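Local structure of uncharacterized protein (Legionella longbeachae NSW150, 4JZA) at residues Q711-R716 and D767-E772; A697-I702 and E738-P743; N364-S369 and Y570-G575; R527-S532 and L561-A566; L175-L180 and P307-V312. The protein probably removes the 3-phosphate from phosphoinositide lipids, acting as a Legionella phosphatase on the membrane lipids of the host cell. One frame throughout, in Å; residues are numbered along the deposited sequence.

Interaction 1 (Q711-R716 and D767-E772)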
# COMPACT_ATOMS: atom_id res chain seq x y z
N GLN A 711 -55.52 -5.85 -17.22
CA GLN A 711 -56.92 -6.24 -16.98
C GLN A 711 -57.38 -5.88 -15.54
O GLN A 711 -56.56 -5.66 -14.64
CB GLN A 711 -57.15 -7.72 -17.26
CG GLN A 711 -56.60 -8.13 -18.61
CD GLN A 711 -56.92 -9.57 -18.93
OE1 GLN A 711 -56.03 -10.38 -19.17
NE2 GLN A 711 -58.21 -9.90 -18.94
N GLU A 712 -58.70 -5.76 -15.37
CA GLU A 712 -59.31 -5.40 -14.09
C GLU A 712 -59.53 -6.74 -13.37
O GLU A 712 -60.32 -7.58 -13.81
CB GLU A 712 -60.58 -4.52 -14.33
CG GLU A 712 -61.73 -4.60 -13.33
CD GLU A 712 -62.89 -5.47 -13.80
OE1 GLU A 712 -63.61 -6.03 -12.94
OE2 GLU A 712 -63.11 -5.59 -15.02
N GLN A 713 -58.75 -6.95 -12.31
CA GLN A 713 -58.50 -8.30 -11.76
C GLN A 713 -59.24 -8.49 -10.43
O GLN A 713 -58.60 -8.74 -9.39
CB GLN A 713 -57.01 -8.52 -11.50
CG GLN A 713 -56.07 -8.30 -12.68
CD GLN A 713 -54.70 -7.75 -12.26
OE1 GLN A 713 -54.43 -6.55 -12.43
NE2 GLN A 713 -53.81 -8.63 -11.72
N SER A 714 -60.57 -8.37 -10.48
CA SER A 714 -61.43 -8.39 -9.28
C SER A 714 -60.98 -9.33 -8.12
O SER A 714 -60.92 -8.87 -6.95
CB SER A 714 -62.88 -8.67 -9.68
OG SER A 714 -63.36 -7.56 -10.42
N SER A 715 -60.66 -10.59 -8.46
CA SER A 715 -60.24 -11.63 -7.47
C SER A 715 -59.00 -11.26 -6.60
O SER A 715 -58.77 -11.83 -5.51
CB SER A 715 -60.05 -13.02 -8.14
OG SER A 715 -59.41 -12.94 -9.40
N ARG A 716 -58.24 -10.26 -7.06
CA ARG A 716 -57.03 -9.81 -6.37
C ARG A 716 -57.22 -8.61 -5.44
O ARG A 716 -56.38 -8.37 -4.57
CB ARG A 716 -56.00 -9.46 -7.44
CG ARG A 716 -54.56 -9.38 -6.96
CD ARG A 716 -53.74 -8.67 -8.00
NE ARG A 716 -52.35 -8.49 -7.60
CZ ARG A 716 -51.45 -7.86 -8.35
NH1 ARG A 716 -51.83 -7.37 -9.52
NH2 ARG A 716 -50.18 -7.72 -7.95
N ASP A 767 -43.76 -9.82 -13.14
CA ASP A 767 -45.08 -9.42 -12.70
C ASP A 767 -46.08 -9.83 -13.79
O ASP A 767 -46.27 -9.14 -14.84
CB ASP A 767 -45.14 -7.91 -12.43
CG ASP A 767 -46.51 -7.44 -12.01
OD1 ASP A 767 -47.49 -8.22 -12.14
OD2 ASP A 767 -46.66 -6.27 -11.56
N GLY A 768 -46.75 -10.96 -13.52
CA GLY A 768 -47.67 -11.58 -14.46
C GLY A 768 -48.90 -10.77 -14.82
O GLY A 768 -49.64 -11.16 -15.71
N SER A 769 -49.14 -9.64 -14.18
CA SER A 769 -50.30 -8.84 -14.57
C SER A 769 -50.01 -7.75 -15.59
O SER A 769 -50.91 -7.08 -16.04
CB SER A 769 -50.91 -8.22 -13.35
OG SER A 769 -50.22 -7.04 -13.03
N ARG A 770 -48.75 -7.54 -15.91
CA ARG A 770 -48.36 -6.52 -16.89
C ARG A 770 -48.77 -6.92 -18.26
O ARG A 770 -48.69 -8.10 -18.61
CB ARG A 770 -46.83 -6.33 -16.93
CG ARG A 770 -46.22 -5.78 -15.66
CD ARG A 770 -44.73 -5.88 -15.71
NE ARG A 770 -44.10 -5.32 -14.53
CZ ARG A 770 -42.88 -5.64 -14.14
NH1 ARG A 770 -42.19 -6.50 -14.85
NH2 ARG A 770 -42.32 -5.12 -13.05
N THR A 771 -49.09 -5.90 -19.06
CA THR A 771 -49.38 -6.05 -20.48
C THR A 771 -48.12 -6.27 -21.31
O THR A 771 -47.03 -5.99 -20.86
CB THR A 771 -49.97 -4.75 -21.05
OG1 THR A 771 -48.99 -3.70 -20.95
CG2 THR A 771 -51.19 -4.32 -20.33
N GLU A 772 -48.30 -6.70 -22.55
CA GLU A 772 -47.26 -6.90 -23.51
C GLU A 772 -46.32 -5.67 -23.59
O GLU A 772 -45.08 -5.80 -23.57
CB GLU A 772 -47.89 -7.18 -24.86
CG GLU A 772 -46.98 -7.89 -25.87
CD GLU A 772 -47.60 -7.94 -27.28
OE1 GLU A 772 -46.93 -8.40 -28.23
OE2 GLU A 772 -48.76 -7.50 -27.46
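Gln713 holds CG beside its own backbone N (chi1 -55°) and Arg716 swings CG anti to its backbone N (chi1 -162°), and these two settings send both side chains toward Ser769. The Arg716 chain then runs extended from CG to NE, which carries its NH1 to within 3.9 Å of Ser769 OG. That hydroxyl meets the guanidinium obliquely and without a hydrogen bond. The end of Gln713 packs against the methylene of the same serine, Gln713 CD lying 4.0 Å from Ser769 CB. Ser769 thus meets Gln713 chiefly with CB and Arg716 with both CB and OG, in a thin surface contact. What fixes Ser769 is its own loop. Asp767 OD1 takes two bonds, from Ser769 N at 3.0 Å and from Ser769 OG at 3.1 Å; both donors come from the same face of the carboxylate. The carboxylate is also near Arg716, 5.0 Å between Asp767 OD1 and Arg716 NH2, so the opposite charges probably attract weakly. Thr771 OG1 bonds Thr774 N and so N-caps helix 772-782. The arrangement is that of an Asx turn laid over a type I beta turn, Asp767 to Arg770, leading into an N-capped helix of the C-terminal domain.

Interaction 2 (A697-I702 and E738-P743)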
# COMPACT_ATOMS: atom_id res chain seq x y z
N ALA A 697 -38.35 6.16 -30.24
CA ALA A 697 -39.23 4.99 -30.22
C ALA A 697 -40.05 4.91 -28.93
O ALA A 697 -41.24 4.74 -28.98
CB ALA A 697 -38.44 3.69 -30.41
N LEU A 698 -39.43 5.09 -27.79
CA LEU A 698 -40.16 5.11 -26.54
C LEU A 698 -41.16 6.26 -26.38
O LEU A 698 -42.26 6.06 -25.82
CB LEU A 698 -39.20 5.10 -25.38
CG LEU A 698 -39.79 4.82 -24.01
CD1 LEU A 698 -40.62 3.54 -23.93
CD2 LEU A 698 -38.63 4.79 -23.01
N HIS A 699 -40.80 7.43 -26.91
CA HIS A 699 -41.66 8.59 -26.83
C HIS A 699 -42.96 8.24 -27.48
O HIS A 699 -44.02 8.51 -26.93
CB HIS A 699 -41.02 9.82 -27.47
CG HIS A 699 -41.74 11.10 -27.20
ND1 HIS A 699 -42.72 11.59 -28.04
CD2 HIS A 699 -41.64 11.98 -26.19
CE1 HIS A 699 -43.19 12.73 -27.56
NE2 HIS A 699 -42.55 12.98 -26.43
N SER A 700 -42.94 7.64 -28.66
CA SER A 700 -44.21 7.36 -29.34
C SER A 700 -44.97 6.32 -28.60
O SER A 700 -46.16 6.50 -28.32
CB SER A 700 -44.01 6.87 -30.75
OG SER A 700 -42.90 7.49 -31.31
N LEU A 701 -44.29 5.23 -28.26
CA LEU A 701 -44.96 4.10 -27.59
C LEU A 701 -45.61 4.47 -26.22
O LEU A 701 -46.77 4.14 -25.96
CB LEU A 701 -43.97 2.94 -27.41
CG LEU A 701 -44.48 1.71 -26.66
CD1 LEU A 701 -45.72 1.20 -27.34
CD2 LEU A 701 -43.49 0.60 -26.62
N ILE A 702 -44.86 5.15 -25.37
CA ILE A 702 -45.35 5.50 -24.04
C ILE A 702 -46.56 6.44 -24.10
O ILE A 702 -47.42 6.43 -23.24
CB ILE A 702 -44.22 6.13 -23.22
CG1 ILE A 702 -44.32 5.77 -21.76
CG2 ILE A 702 -44.14 7.64 -23.45
CD1 ILE A 702 -43.34 4.68 -21.38
N GLU A 738 -43.42 11.31 -16.95
CA GLU A 738 -42.98 12.51 -16.24
C GLU A 738 -41.61 12.98 -16.75
O GLU A 738 -41.39 14.17 -16.93
CB GLU A 738 -42.91 12.30 -14.71
CG GLU A 738 -44.14 12.66 -13.85
CD GLU A 738 -44.66 14.08 -14.02
OE1 GLU A 738 -44.58 14.85 -13.04
OE2 GLU A 738 -45.19 14.44 -15.09
N LEU A 739 -40.72 12.04 -17.01
CA LEU A 739 -39.37 12.37 -17.42
C LEU A 739 -39.34 12.88 -18.83
O LEU A 739 -38.43 13.63 -19.18
CB LEU A 739 -38.46 11.16 -17.34
CG LEU A 739 -37.95 10.84 -15.93
CD1 LEU A 739 -37.34 9.43 -15.82
CD2 LEU A 739 -36.93 11.88 -15.49
N MSE A 740 -40.31 12.45 -19.63
CA MSE A 740 -40.38 12.81 -21.04
C MSE A 740 -41.24 14.01 -21.26
O MSE A 740 -41.42 14.40 -22.40
CB MSE A 740 -40.95 11.63 -21.86
CG MSE A 740 -39.78 10.69 -22.05
SE MSE A 740 -40.18 8.91 -22.74
CE MSE A 740 -39.27 9.27 -24.43
N LEU A 741 -41.75 14.64 -20.20
CA LEU A 741 -42.71 15.74 -20.40
C LEU A 741 -42.01 17.01 -20.93
O LEU A 741 -42.54 17.64 -21.83
CB LEU A 741 -43.56 15.99 -19.15
CG LEU A 741 -45.09 16.00 -19.39
CD1 LEU A 741 -45.83 15.23 -18.30
CD2 LEU A 741 -45.67 17.41 -19.52
N SER A 742 -40.84 17.39 -20.39
CA SER A 742 -39.98 18.43 -21.02
C SER A 742 -39.53 17.95 -22.39
O SER A 742 -39.35 16.75 -22.58
CB SER A 742 -38.73 18.71 -20.18
OG SER A 742 -38.99 19.61 -19.13
N PRO A 743 -39.33 18.86 -23.37
CA PRO A 743 -38.69 18.37 -24.62
C PRO A 743 -37.16 18.34 -24.46
O PRO A 743 -36.60 19.13 -23.69
CB PRO A 743 -39.16 19.38 -25.69
CG PRO A 743 -39.96 20.43 -24.97
CD PRO A 743 -39.73 20.27 -23.49
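Met740, modelled as selenomethionine, reaches across from helix 731-740 to the side of helix 676-702, a helix-to-helix packing contact within the phosphoinositide phosphatase C-terminal domain. Its CG lies beside the backbone N, the chain is extended at chi2, and the rotation about CG-SE (chi3 112°) turns the terminal methyl onto the other helix. There it lies against main chain as much as side chain. The imidazole of His699, with CG anti to its backbone N (chi1 -169°), is set at an oblique angle to the Met740 chain and offers it an edge: the methyl sits near the ring plane, with Met740 CE 4.0 Å from His699 CD2, so this is not packing over a ring face. Leu698 meets the same methyl, its CB 4.3 Å from Met740 CE, while Ile702 borders the selenium, its CG2 4.2 Å from Met740 SE. Both are buried. Leu698 also packs on Trp805 of helix 794-817 and Val777 of helix 772-782, while Ile702 continues onto Ile733, Ile736 and Leu737 of the helix that carries Met740. The closest approach is made by the methyl at the helix backbone, Met740 CE to His699 N, 3.4 Å.

Interaction 3 (N364-S369 and Y570-G575)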
# COMPACT_ATOMS: atom_id res chain seq x y z
N ASN A 364 33.74 22.70 -6.29
CA ASN A 364 34.28 21.58 -5.50
C ASN A 364 33.27 20.97 -4.54
O ASN A 364 32.63 21.67 -3.74
CB ASN A 364 35.47 22.03 -4.66
CG ASN A 364 36.53 22.71 -5.49
OD1 ASN A 364 37.08 22.11 -6.41
ND2 ASN A 364 36.80 23.98 -5.18
N MSE A 365 33.15 19.66 -4.61
CA MSE A 365 32.29 18.91 -3.73
C MSE A 365 33.05 18.37 -2.59
O MSE A 365 34.09 17.82 -2.79
CB MSE A 365 31.85 17.68 -4.49
CG MSE A 365 30.79 18.06 -5.50
SE MSE A 365 29.07 17.94 -4.56
CE MSE A 365 28.13 18.12 -6.29
N ARG A 366 32.52 18.45 -1.38
CA ARG A 366 33.10 17.67 -0.29
C ARG A 366 32.01 16.81 0.35
O ARG A 366 30.91 17.30 0.56
CB ARG A 366 33.71 18.58 0.73
CG ARG A 366 34.31 17.80 1.90
CD ARG A 366 35.43 18.60 2.59
NE ARG A 366 34.96 19.94 2.93
CZ ARG A 366 34.36 20.26 4.07
NH1 ARG A 366 34.16 19.37 5.03
NH2 ARG A 366 33.95 21.51 4.25
N GLU A 367 32.34 15.56 0.67
CA GLU A 367 31.49 14.70 1.47
C GLU A 367 31.39 15.12 2.92
O GLU A 367 32.35 14.97 3.62
CB GLU A 367 32.06 13.29 1.49
CG GLU A 367 31.97 12.57 0.16
CD GLU A 367 31.99 11.05 0.32
OE1 GLU A 367 31.67 10.36 -0.67
OE2 GLU A 367 32.31 10.53 1.43
N LEU A 368 30.24 15.57 3.40
CA LEU A 368 30.03 15.92 4.83
C LEU A 368 29.59 14.74 5.70
O LEU A 368 29.76 14.72 6.92
CB LEU A 368 28.99 17.01 4.95
CG LEU A 368 29.35 18.30 4.21
CD1 LEU A 368 28.28 19.36 4.45
CD2 LEU A 368 30.72 18.84 4.63
N SER A 369 29.01 13.74 5.09
CA SER A 369 28.86 12.49 5.79
C SER A 369 29.09 11.37 4.80
O SER A 369 28.88 11.54 3.59
CB SER A 369 27.45 12.38 6.41
OG SER A 369 26.55 11.85 5.47
N TYR A 570 25.96 21.99 11.83
CA TYR A 570 26.29 22.83 12.98
C TYR A 570 27.81 22.71 13.31
O TYR A 570 28.53 23.71 13.39
CB TYR A 570 25.40 22.43 14.18
CG TYR A 570 25.53 23.30 15.40
CD1 TYR A 570 26.64 23.19 16.25
CD2 TYR A 570 24.57 24.26 15.72
CE1 TYR A 570 26.77 24.00 17.34
CE2 TYR A 570 24.72 25.09 16.82
CZ TYR A 570 25.83 24.96 17.62
OH TYR A 570 25.98 25.74 18.72
N LYS A 571 28.30 21.49 13.48
CA LYS A 571 29.71 21.29 13.74
C LYS A 571 30.57 21.95 12.67
O LYS A 571 31.60 22.55 12.95
CB LYS A 571 30.03 19.79 13.76
CG LYS A 571 31.50 19.46 14.01
CD LYS A 571 31.72 18.83 15.37
CE LYS A 571 33.15 19.03 15.85
NZ LYS A 571 34.06 18.56 14.78
N GLU A 572 30.14 21.81 11.43
CA GLU A 572 30.85 22.35 10.29
C GLU A 572 30.86 23.88 10.36
O GLU A 572 31.87 24.50 10.06
CB GLU A 572 30.22 21.83 8.98
CG GLU A 572 31.13 21.72 7.77
CD GLU A 572 32.26 20.72 7.93
OE1 GLU A 572 32.22 19.87 8.85
OE2 GLU A 572 33.18 20.79 7.09
N CYS A 573 29.77 24.48 10.80
CA CYS A 573 29.69 25.94 10.84
C CYS A 573 30.36 26.58 12.07
O CYS A 573 31.07 27.56 11.94
CB CYS A 573 28.24 26.41 10.71
SG CYS A 573 28.09 28.18 10.30
N TYR A 574 30.15 26.02 13.25
CA TYR A 574 30.59 26.67 14.47
C TYR A 574 31.77 25.97 15.22
O TYR A 574 32.29 26.49 16.23
CB TYR A 574 29.39 26.89 15.40
CG TYR A 574 28.21 27.56 14.71
CD1 TYR A 574 28.27 28.91 14.31
CD2 TYR A 574 27.03 26.85 14.45
CE1 TYR A 574 27.19 29.51 13.66
CE2 TYR A 574 25.96 27.45 13.80
CZ TYR A 574 26.03 28.77 13.41
OH TYR A 574 24.92 29.31 12.75
N GLY A 575 32.19 24.81 14.74
CA GLY A 575 33.36 24.16 15.28
C GLY A 575 33.10 23.16 16.39
O GLY A 575 34.01 22.45 16.79
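Arg366 and Glu572 join a strand of the large mixed beta sheet to the helix that lies beside it, a strand-to-helix salt bridge in the alpha/beta part of the protein. Strand 365-374 pairs antiparallel with 352-359, and residues 570-574 form the last turn of helix 556-574. The charged contact comes first. The two side chains approach from opposite directions, and one carboxylate oxygen, OE2, receives both terminal nitrogens of the guanidinium. The NH1 bond is the firmer, Arg366 NH1 to Glu572 OE2 at 2.7 Å with an N-H...O angle of 154°; it lies almost in the guanidinium plane but strikes the oxygen from above the carboxylate plane, 37° out of it. The bond from Arg366 NH2, 3.0 Å from Glu572 OE2, is weak, and that nitrogen is less certainly placed. The strongest polar partner of Arg366 is Asp156, which forms a salt bridge with NH2, so two acids share the guanidinium. Because Glu572 sits close to the C-terminal end of its helix, where the dipole is unfavourable to an acid, the guanidinium probably offsets some of that cost. The apolar part is slighter. Glu572, with CG anti to its backbone N, bends at chi2 (64°), and Leu368 crosses it before continuing onto Ile568 and Leu569. Its methyl flanks the acid, with Leu368 CD2 4.1 Å from Glu572 CD and 4.0 Å from Glu572 OE2.

Interaction 4 (R527-S532 and L561-A566)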
# COMPACT_ATOMS: atom_id res chain seq x y z
N ARG A 527 15.23 14.67 23.39
CA ARG A 527 16.16 13.74 23.97
C ARG A 527 16.30 12.58 23.00
O ARG A 527 17.44 12.16 22.69
CB ARG A 527 15.73 13.27 25.33
CG ARG A 527 16.57 12.12 25.89
CD ARG A 527 16.34 11.94 27.38
NE ARG A 527 16.94 10.72 27.88
CZ ARG A 527 16.41 9.50 27.77
NH1 ARG A 527 15.23 9.32 27.18
NH2 ARG A 527 17.07 8.46 28.26
N GLU A 528 15.15 12.08 22.50
CA GLU A 528 15.16 10.99 21.53
C GLU A 528 15.96 11.26 20.24
O GLU A 528 16.59 10.36 19.72
CB GLU A 528 13.74 10.60 21.15
CG GLU A 528 12.95 10.01 22.30
CD GLU A 528 13.55 8.76 22.90
OE1 GLU A 528 14.11 7.93 22.21
OE2 GLU A 528 13.43 8.54 24.09
N LEU A 529 15.86 12.46 19.72
CA LEU A 529 16.49 12.77 18.48
C LEU A 529 17.95 12.84 18.72
O LEU A 529 18.74 12.42 17.85
CB LEU A 529 15.98 14.09 17.94
CG LEU A 529 14.50 14.11 17.54
CD1 LEU A 529 14.15 15.51 17.11
CD2 LEU A 529 14.21 13.16 16.40
N PHE A 530 18.33 13.36 19.90
CA PHE A 530 19.74 13.40 20.28
C PHE A 530 20.31 12.01 20.55
O PHE A 530 21.40 11.70 20.09
CB PHE A 530 19.98 14.29 21.49
CG PHE A 530 20.27 15.70 21.12
CD1 PHE A 530 21.51 16.04 20.70
CD2 PHE A 530 19.30 16.67 21.18
CE1 PHE A 530 21.79 17.34 20.34
CE2 PHE A 530 19.56 17.98 20.84
CZ PHE A 530 20.82 18.31 20.42
N LEU A 531 19.58 11.17 21.26
CA LEU A 531 20.03 9.81 21.41
C LEU A 531 20.19 9.16 20.08
O LEU A 531 21.21 8.56 19.87
CB LEU A 531 19.05 8.99 22.21
CG LEU A 531 18.98 9.42 23.67
CD1 LEU A 531 17.90 8.59 24.29
CD2 LEU A 531 20.30 9.23 24.41
N SER A 532 19.23 9.30 19.15
CA SER A 532 19.32 8.57 17.88
C SER A 532 20.45 9.17 17.01
O SER A 532 21.23 8.44 16.40
CB SER A 532 17.94 8.44 17.17
OG SER A 532 17.49 9.64 16.57
N LEU A 561 17.24 11.82 10.12
CA LEU A 561 18.16 12.23 9.08
C LEU A 561 18.32 13.74 9.01
O LEU A 561 19.42 14.23 8.82
CB LEU A 561 17.71 11.71 7.73
CG LEU A 561 17.78 10.20 7.56
CD1 LEU A 561 17.37 9.81 6.16
CD2 LEU A 561 19.17 9.69 7.86
N ILE A 562 17.23 14.45 9.16
CA ILE A 562 17.27 15.90 9.20
C ILE A 562 18.07 16.34 10.44
O ILE A 562 18.96 17.22 10.36
CB ILE A 562 15.83 16.43 9.26
CG1 ILE A 562 15.21 16.46 7.85
CG2 ILE A 562 15.75 17.81 9.87
CD1 ILE A 562 13.71 16.46 7.90
N HIS A 563 17.76 15.71 11.59
CA HIS A 563 18.36 16.12 12.84
C HIS A 563 19.85 15.85 12.79
O HIS A 563 20.67 16.73 13.12
CB HIS A 563 17.71 15.41 14.00
CG HIS A 563 18.03 15.99 15.34
ND1 HIS A 563 19.03 15.48 16.14
CD2 HIS A 563 17.43 16.96 16.06
CE1 HIS A 563 19.05 16.14 17.28
NE2 HIS A 563 18.11 17.06 17.25
N THR A 564 20.21 14.66 12.34
CA THR A 564 21.61 14.33 12.25
C THR A 564 22.26 15.21 11.19
O THR A 564 23.28 15.83 11.43
CB THR A 564 21.78 12.83 12.02
OG1 THR A 564 21.20 12.11 13.11
CG2 THR A 564 23.23 12.44 11.91
N ASP A 565 21.68 15.34 10.02
CA ASP A 565 22.24 16.34 9.09
C ASP A 565 22.50 17.70 9.80
O ASP A 565 23.54 18.31 9.65
CB ASP A 565 21.35 16.55 7.86
CG ASP A 565 21.47 15.41 6.82
OD1 ASP A 565 22.51 14.68 6.85
OD2 ASP A 565 20.53 15.27 5.97
N ALA A 566 21.54 18.17 10.57
CA ALA A 566 21.68 19.47 11.19
C ALA A 566 22.86 19.51 12.17
O ALA A 566 23.50 20.54 12.31
CB ALA A 566 20.41 19.84 11.92
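Leu529 is the first residue of 527-532 to touch the partner helix, and it does so by laying its CB over the middle of the His563 imidazole. The CH-pi contact is almost perpendicular: Leu529 CB stands 3.6 Å from the ring centroid of His563, 3° off the ring normal. Leu529 CD1 meets His563 CD2 at 3.7 Å. At the next residue, Phe530, CB points away, yet the ring comes round to the same imidazole. His563 drives an edge at the face of this phenyl in a T-shaped stack, centroids 4.9 Å apart and planes at 86°, with His563 CE1 over the ring centre. The histidine is covered on a face by leucine and bordered at an edge by phenylalanine, which it reaches with CG anti to its backbone N (chi1 -167°). Its ND1 hydrogen-bonds Ser533 OG, and this bond probably sets which way round the ring lies. Phe592 of helix 587-602 adds another edge-to-face partner. The contact joins the helices that precede and follow strand 545-549 in the chain, a helix-strand-helix unit whose second helix begins at the arginine of a CX5R sequence, consistent with the P-loop of cysteine-based phosphatases.

Interaction 5 (L175-L180 and P307-V312)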
# COMPACT_ATOMS: atom_id res chain seq x y z
N LEU A 175 15.68 -13.21 -7.69
CA LEU A 175 15.65 -13.12 -9.17
C LEU A 175 15.37 -14.47 -9.77
O LEU A 175 14.64 -14.56 -10.77
CB LEU A 175 16.96 -12.55 -9.74
CG LEU A 175 17.30 -11.14 -9.28
CD1 LEU A 175 18.53 -10.63 -9.97
CD2 LEU A 175 16.14 -10.23 -9.59
N ASP A 176 15.94 -15.53 -9.16
CA ASP A 176 15.75 -16.89 -9.64
C ASP A 176 14.32 -17.33 -9.46
O ASP A 176 13.71 -17.90 -10.38
CB ASP A 176 16.67 -17.86 -8.90
CG ASP A 176 18.14 -17.67 -9.26
OD1 ASP A 176 18.47 -17.16 -10.38
OD2 ASP A 176 18.96 -18.01 -8.38
N GLU A 177 13.78 -17.05 -8.28
CA GLU A 177 12.36 -17.28 -8.05
C GLU A 177 11.45 -16.52 -9.02
O GLU A 177 10.45 -17.06 -9.48
CB GLU A 177 12.02 -16.95 -6.62
CG GLU A 177 12.66 -17.88 -5.59
CD GLU A 177 12.65 -17.27 -4.20
OE1 GLU A 177 12.38 -16.05 -4.04
OE2 GLU A 177 12.91 -18.00 -3.24
N LEU A 178 11.76 -15.27 -9.36
CA LEU A 178 10.94 -14.53 -10.30
C LEU A 178 10.98 -15.14 -11.70
O LEU A 178 9.95 -15.22 -12.42
CB LEU A 178 11.33 -13.06 -10.34
CG LEU A 178 11.06 -12.29 -9.05
CD1 LEU A 178 11.68 -10.91 -9.12
CD2 LEU A 178 9.58 -12.15 -8.73
N THR A 179 12.16 -15.60 -12.07
CA THR A 179 12.34 -16.30 -13.33
C THR A 179 11.49 -17.57 -13.40
O THR A 179 10.86 -17.81 -14.42
CB THR A 179 13.84 -16.61 -13.51
OG1 THR A 179 14.56 -15.37 -13.58
CG2 THR A 179 14.10 -17.46 -14.78
N LEU A 180 11.48 -18.38 -12.34
CA LEU A 180 10.62 -19.55 -12.30
C LEU A 180 9.11 -19.18 -12.46
O LEU A 180 8.36 -19.83 -13.19
CB LEU A 180 10.80 -20.31 -10.98
CG LEU A 180 12.03 -21.17 -10.83
CD1 LEU A 180 12.16 -21.69 -9.40
CD2 LEU A 180 11.99 -22.34 -11.81
N PRO A 307 8.32 -20.71 -4.59
CA PRO A 307 8.53 -20.43 -3.18
C PRO A 307 7.28 -20.08 -2.40
O PRO A 307 6.34 -19.50 -2.93
CB PRO A 307 9.44 -19.23 -3.23
CG PRO A 307 9.09 -18.56 -4.52
CD PRO A 307 8.79 -19.63 -5.48
N GLN A 308 7.29 -20.44 -1.12
CA GLN A 308 6.15 -20.28 -0.23
C GLN A 308 5.72 -18.81 -0.08
O GLN A 308 4.54 -18.53 0.02
CB GLN A 308 6.49 -20.91 1.11
CG GLN A 308 5.36 -21.06 2.09
CD GLN A 308 5.85 -21.64 3.42
OE1 GLN A 308 7.04 -21.58 3.75
NE2 GLN A 308 4.93 -22.18 4.21
N TRP A 309 6.65 -17.86 -0.11
CA TRP A 309 6.24 -16.47 -0.11
C TRP A 309 5.32 -16.13 -1.27
O TRP A 309 4.49 -15.25 -1.14
CB TRP A 309 7.43 -15.52 -0.08
CG TRP A 309 8.29 -15.46 -1.27
CD1 TRP A 309 9.54 -15.95 -1.38
CD2 TRP A 309 8.01 -14.81 -2.50
NE1 TRP A 309 10.06 -15.67 -2.60
CE2 TRP A 309 9.12 -14.97 -3.32
CE3 TRP A 309 6.91 -14.10 -2.99
CZ2 TRP A 309 9.18 -14.44 -4.64
CZ3 TRP A 309 6.97 -13.57 -4.31
CH2 TRP A 309 8.09 -13.74 -5.09
N TYR A 310 5.47 -16.79 -2.40
CA TYR A 310 4.66 -16.48 -3.57
C TYR A 310 3.25 -16.96 -3.31
O TYR A 310 2.29 -16.23 -3.56
CB TYR A 310 5.23 -17.15 -4.82
CG TYR A 310 4.39 -16.97 -6.01
CD1 TYR A 310 4.28 -15.72 -6.60
CD2 TYR A 310 3.68 -18.04 -6.56
CE1 TYR A 310 3.47 -15.53 -7.72
CE2 TYR A 310 2.87 -17.85 -7.68
CZ TYR A 310 2.76 -16.59 -8.26
OH TYR A 310 1.97 -16.36 -9.38
N TRP A 311 3.11 -18.17 -2.77
CA TRP A 311 1.77 -18.78 -2.62
C TRP A 311 0.85 -18.07 -1.62
O TRP A 311 -0.35 -18.20 -1.70
CB TRP A 311 1.87 -20.28 -2.27
CG TRP A 311 2.55 -21.15 -3.32
CD1 TRP A 311 3.68 -21.87 -3.15
CD2 TRP A 311 2.13 -21.38 -4.67
NE1 TRP A 311 4.00 -22.52 -4.32
CE2 TRP A 311 3.05 -22.24 -5.26
CE3 TRP A 311 1.04 -20.96 -5.43
CZ2 TRP A 311 2.94 -22.67 -6.57
CZ3 TRP A 311 0.93 -21.40 -6.74
CH2 TRP A 311 1.85 -22.25 -7.28
N VAL A 312 1.40 -17.36 -0.66
CA VAL A 312 0.56 -16.61 0.29
C VAL A 312 0.04 -15.27 -0.29
O VAL A 312 -0.90 -14.64 0.25
CB VAL A 312 1.27 -16.41 1.63
CG1 VAL A 312 1.63 -17.76 2.23
CG2 VAL A 312 2.53 -15.57 1.47
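Glu177 lays its extended side chain across the ring of Pro307, so that its methylenes and carboxyl carbon all pass the proline CG; Glu177 CG is 3.8 Å from Pro307 CG. With CG beside the backbone N, the chain ends at the indole of Trp309. There Trp309 NE1 gives its hydrogen to Glu177 OE1 at 2.8 Å, with an N-H...O angle of 158°. The oxygen sits in the plane of the indole, yet the nitrogen comes from well above the carboxylate plane, 56° out of it, in keeping with the 58° between the two planes. Pro307 CG also lies 3.5 Å above the indole plane of Trp309, offset toward the rim, so the proline touches both the acid and the tryptophan. At another edge of the same ring, Leu178 CD2 touches Trp309 CH2 at 4.2 Å. The contact thus sets helix 172-183 against the start of the short helix 308-311, for which Pro307 is the N-cap residue. Arg393 of helix 388-402 forms a salt bridge with Glu177 OE2. With one oxygen bound to an indole N-H and the other to a guanidinium, this buried carboxylate is satisfied at both oxygens and probably remains ionised.

How the interactions relate
From the N terminus, interaction 5 closes first: it brings 307-312 back to helix 172-183 across 126 residues that include the insertion domain range. Interaction 3 then opens on strand 365-374 and closes only at 570-575, and interaction 4 is nested inside it, joining helices 524-542 and 556-574. The two share helix 556-574 and lie about 16 Å apart between centres. Further along, interactions 2 and 1 cross, their segments alternating from 697-702 to 767-772, and both tie together helices and loops of the C-terminal domain. That pair lies across the chain's centre from interactions 3 and 4, with centres 72 to 91 Å apart.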